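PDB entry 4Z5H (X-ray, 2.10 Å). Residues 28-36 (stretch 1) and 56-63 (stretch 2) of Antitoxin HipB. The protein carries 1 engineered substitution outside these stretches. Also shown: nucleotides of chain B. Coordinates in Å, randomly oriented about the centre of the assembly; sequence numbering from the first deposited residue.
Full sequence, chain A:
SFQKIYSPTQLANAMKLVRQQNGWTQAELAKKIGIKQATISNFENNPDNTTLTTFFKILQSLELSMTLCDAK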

# COMPACT_ATOMS: atom_id res chain seq x y z
N GLU A 28 21.25 -0.92 3.89
CA GLU A 28 21.42 0.13 2.91
C GLU A 28 20.13 0.85 2.48
O GLU A 28 20.15 2.04 2.33
CB GLU A 28 22.27 -0.29 1.71
CG GLU A 28 21.64 -1.24 0.74
CD GLU A 28 22.57 -1.64 -0.38
OE1 GLU A 28 22.80 -2.82 -0.57
OE2 GLU A 28 23.07 -0.76 -1.08
N LEU A 29 19.04 0.13 2.30
CA LEU A 29 17.78 0.78 2.01
C LEU A 29 17.33 1.66 3.18
O LEU A 29 16.96 2.80 3.00
CB LEU A 29 16.71 -0.24 1.66
CG LEU A 29 17.00 -1.21 0.51
CD1 LEU A 29 15.81 -2.08 0.21
CD2 LEU A 29 17.43 -0.46 -0.72
N ALA A 30 17.43 1.12 4.38
CA ALA A 30 16.99 1.79 5.58
C ALA A 30 17.74 3.10 5.77
O ALA A 30 17.15 4.08 6.16
CB ALA A 30 17.18 0.89 6.78
N LYS A 31 19.03 3.10 5.49
CA LYS A 31 19.84 4.29 5.56
C LYS A 31 19.44 5.34 4.55
O LYS A 31 19.36 6.51 4.86
CB LYS A 31 21.29 3.94 5.33
CG LYS A 31 22.24 5.08 5.60
CD LYS A 31 23.61 4.54 5.94
CE LYS A 31 24.70 5.46 5.43
NZ LYS A 31 26.03 4.85 5.71
N LYS A 32 19.16 4.90 3.34
CA LYS A 32 18.82 5.77 2.26
C LYS A 32 17.55 6.54 2.61
O LYS A 32 17.45 7.72 2.33
CB LYS A 32 18.64 4.94 0.99
CG LYS A 32 18.37 5.73 -0.27
CD LYS A 32 18.77 4.98 -1.54
CE LYS A 32 17.77 3.89 -1.91
NZ LYS A 32 18.12 3.07 -3.11
N ILE A 33 16.60 5.89 3.25
CA ILE A 33 15.32 6.50 3.55
C ILE A 33 15.12 6.95 4.99
O ILE A 33 14.06 7.38 5.35
CB ILE A 33 14.14 5.60 3.12
CG1 ILE A 33 14.18 4.27 3.86
CG2 ILE A 33 14.14 5.40 1.62
CD1 ILE A 33 13.07 3.33 3.47
N GLY A 34 16.16 6.87 5.79
CA GLY A 34 16.08 7.24 7.19
C GLY A 34 15.13 6.51 8.11
O GLY A 34 14.47 7.12 8.91
N ILE A 35 15.08 5.19 8.02
CA ILE A 35 14.30 4.38 8.93
C ILE A 35 15.18 3.24 9.43
O ILE A 35 16.26 3.05 8.93
CB ILE A 35 13.01 3.83 8.31
CG1 ILE A 35 13.31 2.76 7.26
CG2 ILE A 35 12.14 4.94 7.77
CD1 ILE A 35 12.08 2.08 6.72
N LYS A 36 14.71 2.53 10.43
CA LYS A 36 15.45 1.40 10.96
C LYS A 36 15.46 0.18 10.04
O LYS A 36 14.48 -0.13 9.41
CB LYS A 36 14.92 1.02 12.33
CG LYS A 36 14.99 2.15 13.33
CD LYS A 36 14.60 1.67 14.71
CE LYS A 36 15.68 0.80 15.30
NZ LYS A 36 15.10 -0.07 16.34
N PHE A 56 5.49 3.27 1.67
CA PHE A 56 5.90 4.21 0.64
C PHE A 56 7.39 4.56 0.65
O PHE A 56 7.98 4.72 -0.36
CB PHE A 56 4.98 5.43 0.53
CG PHE A 56 3.71 5.15 -0.21
CD1 PHE A 56 3.69 5.11 -1.59
CD2 PHE A 56 2.55 4.87 0.47
CE1 PHE A 56 2.53 4.82 -2.27
CE2 PHE A 56 1.38 4.58 -0.20
CZ PHE A 56 1.37 4.55 -1.57
N LYS A 57 7.96 4.66 1.84
CA LYS A 57 9.37 4.94 1.98
C LYS A 57 10.23 3.82 1.41
O LYS A 57 11.15 4.07 0.68
CB LYS A 57 9.71 5.20 3.44
CG LYS A 57 9.22 6.55 3.92
CD LYS A 57 9.62 6.82 5.35
CE LYS A 57 9.26 8.24 5.74
NZ LYS A 57 9.52 8.45 7.17
N ILE A 58 9.87 2.58 1.73
CA ILE A 58 10.55 1.41 1.21
C ILE A 58 10.40 1.33 -0.31
O ILE A 58 11.35 1.08 -1.00
CB ILE A 58 10.10 0.11 1.91
CG1 ILE A 58 10.50 0.14 3.38
CG2 ILE A 58 10.74 -1.10 1.26
CD1 ILE A 58 9.87 -0.92 4.24
N LEU A 59 9.22 1.66 -0.81
CA LEU A 59 8.98 1.65 -2.23
C LEU A 59 9.94 2.60 -2.91
O LEU A 59 10.54 2.25 -3.89
CB LEU A 59 7.58 2.16 -2.52
CG LEU A 59 6.41 1.34 -3.01
CD1 LEU A 59 5.34 2.24 -3.58
CD2 LEU A 59 6.74 0.17 -3.92
N GLN A 60 10.11 3.79 -2.35
CA GLN A 60 11.04 4.77 -2.87
C GLN A 60 12.48 4.24 -2.87
O GLN A 60 13.17 4.37 -3.85
CB GLN A 60 10.99 6.07 -2.07
CG GLN A 60 11.82 7.17 -2.69
CD GLN A 60 12.32 8.22 -1.71
OE1 GLN A 60 12.17 8.08 -0.51
NE2 GLN A 60 12.89 9.27 -2.23
N SER A 61 12.87 3.58 -1.79
CA SER A 61 14.20 3.03 -1.66
C SER A 61 14.48 2.00 -2.75
O SER A 61 15.59 1.88 -3.18
CB SER A 61 14.46 2.44 -0.27
OG SER A 61 13.93 1.17 -0.13
N LEU A 62 13.45 1.29 -3.19
CA LEU A 62 13.55 0.25 -4.18
C LEU A 62 13.42 0.79 -5.61
O LEU A 62 13.35 0.03 -6.54
CB LEU A 62 12.54 -0.86 -3.91
CG LEU A 62 12.67 -1.74 -2.66
CD1 LEU A 62 11.44 -2.62 -2.46
CD2 LEU A 62 13.92 -2.58 -2.68
N GLU A 63 13.35 2.10 -5.75
CA GLU A 63 13.13 2.76 -7.03
C GLU A 63 11.80 2.36 -7.69
O GLU A 63 11.69 2.27 -8.89
CB GLU A 63 14.33 2.54 -7.96
CG GLU A 63 15.63 2.98 -7.35
CD GLU A 63 16.86 2.69 -8.18
OE1 GLU A 63 16.83 1.82 -9.05
OE2 GLU A 63 17.89 3.32 -7.92
P DA B 14 11.14 4.33 12.08
OP1 DA B 14 11.12 5.19 10.89
OP2 DA B 14 11.67 2.96 11.98
O5' DA B 14 11.93 5.05 13.26
C5' DA B 14 11.57 6.37 13.70
C4' DA B 14 11.94 6.56 15.16
O4' DA B 14 11.13 5.70 15.97
C3' DA B 14 13.38 6.22 15.52
O3' DA B 14 14.24 7.35 15.43
C2' DA B 14 13.27 5.85 16.98
C1' DA B 14 11.86 5.31 17.13
N9 DA B 14 11.76 3.86 17.26
C8 DA B 14 11.68 2.91 16.28
N7 DA B 14 11.60 1.68 16.73
C5 DA B 14 11.62 1.83 18.11
C6 DA B 14 11.57 0.91 19.16
N6 DA B 14 11.46 -0.41 18.99
N1 DA B 14 11.62 1.39 20.42
C2 DA B 14 11.72 2.71 20.60
N3 DA B 14 11.79 3.68 19.69
C4 DA B 14 11.73 3.17 18.45
P DG B 15 15.81 7.14 15.27
OP1 DG B 15 16.36 8.35 14.66
OP2 DG B 15 16.05 5.83 14.62
O5' DG B 15 16.32 6.97 16.76
C5' DG B 15 15.91 7.84 17.82
C4' DG B 15 16.33 7.29 19.16
O4' DG B 15 15.35 6.34 19.61
C3' DG B 15 17.64 6.51 19.15
O3' DG B 15 18.78 7.32 19.43
C2' DG B 15 17.47 5.57 20.33
C1' DG B 15 15.97 5.30 20.34
N9 DG B 15 15.60 4.04 19.73
C8 DG B 15 15.32 3.80 18.41
N7 DG B 15 15.01 2.56 18.17
C5 DG B 15 15.11 1.93 19.40
C6 DG B 15 14.90 0.58 19.77
O6 DG B 15 14.57 -0.37 19.05
N1 DG B 15 15.11 0.38 21.12
C2 DG B 15 15.47 1.35 22.02
N2 DG B 15 15.63 0.95 23.29
N3 DG B 15 15.68 2.61 21.69
C4 DG B 15 15.48 2.83 20.38
P DG B 16 20.22 6.79 19.03
OP1 DG B 16 21.20 7.72 19.58
OP2 DG B 16 20.21 6.53 17.58
O5' DG B 16 20.31 5.36 19.72
C5' DG B 16 20.69 5.23 21.09
C4' DG B 16 20.56 3.81 21.59
O4' DG B 16 19.29 3.22 21.26
C3' DG B 16 21.56 2.79 21.06
O3' DG B 16 22.80 2.79 21.75
C2' DG B 16 20.91 1.49 21.47
C1' DG B 16 19.42 1.81 21.42
N9 DG B 16 18.76 1.15 20.30
C8 DG B 16 18.50 1.67 19.05
N7 DG B 16 17.94 0.81 18.25
C5 DG B 16 17.84 -0.35 19.01
C6 DG B 16 17.31 -1.62 18.68
O6 DG B 16 16.80 -1.99 17.62
N1 DG B 16 17.41 -2.51 19.74
C2 DG B 16 17.96 -2.22 20.96
N2 DG B 16 17.97 -3.20 21.86
N3 DG B 16 18.44 -1.03 21.29
C4 DG B 16 18.36 -0.16 20.27
O HOH W 1 12.57 8.87 7.08

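Stretch 2 is a helix from Phe56 to Ser61 followed by a turn. It packs against the helix of stretch 1 and the loop that follows it. The two helix axes come within 9.2 Å, and their N-to-C directions make an angle of 108°. The contact buries 433 Å², counting both sides. It is mostly apolar, with one direct hydrogen bond across it.

Phe56 takes no part. Its ring lies out of reach of stretch 1.

Lys57 is the first residue to touch. Its CB points toward stretch 1, and its side chain runs out extended past the two isoleucines. Ile33 CD1 lies 3.8 Å from Lys57 CB, and Ile35 CG2 lies 4.0 Å from Lys57 CD. The methylenes thus serve as apolar surface while the amine reaches solvent. There Lys57 NZ donates to water 1 at 3.1 Å, and the same water donates to Ile33 O at 2.7 Å. This water bridges the two stretches. A long side chain with a charged end suits a place that is only partly covered.

Ile58 is buried and points sideways. Its CG1 meets two side chains of stretch 1: Ile33 CD1 is 4.1 Å from Ile58 CG1, and Ile35 CD1 is 4.2 Å from Ile58 CG1. Ile35 can add its side chain here because the chain turns after the helix. Gly34 makes that turn with positive phi, which favours glycine, in a Schellman motif. Ile35 N bonds back to Ala30 O at 3.0 Å.

Leu59 points away and makes no contact. Gln60 starts sideways, but its end comes nearer. Gln60 OE1 stands 3.9 Å from Ile33 CG2, at the exposed margin.

Ser61 is the close point of the packing. Its CA is 5.6 Å from the CA of Leu29, and a small side chain fits so short a gap. Leu29 CB lies 3.6 Å from Ser61 OG, and Ile33 CG2 lies 3.5 Å from Ser61 CB. The hydroxyl is buried but not left without a partner. Ser61 OG donates to Ile58 O, 2.7 Å away in its own helix.

Ile33 fills the hollow formed by Lys57, Ile58, Gln60 and Ser61. It is a knob in a hole, and it has the largest covered area of any residue here. Its CG2 also touches the backbone, 3.4 Å from Lys57 O.

The direct hydrogen bond is made at the end of the helix. Lys32 NZ donates to Ser61 O at 2.8 Å. Ser61 O lies in the last turn, and none of the backbone hydrogen bonds within stretch 2 uses it. The lysine chain bends at chi3 (p) on its way there, and Lys32 CE passes 4.0 Å from Ser61 CB.

Leu62 leaves the helical conformation. Its CB points sideways, but the end of the side chain comes nearer. Leu62 CD2 meets Leu29 CD1 at 3.5 Å. Both leucines are buried, and their branched ends close the apolar contact. Glu63 is exposed and adds little.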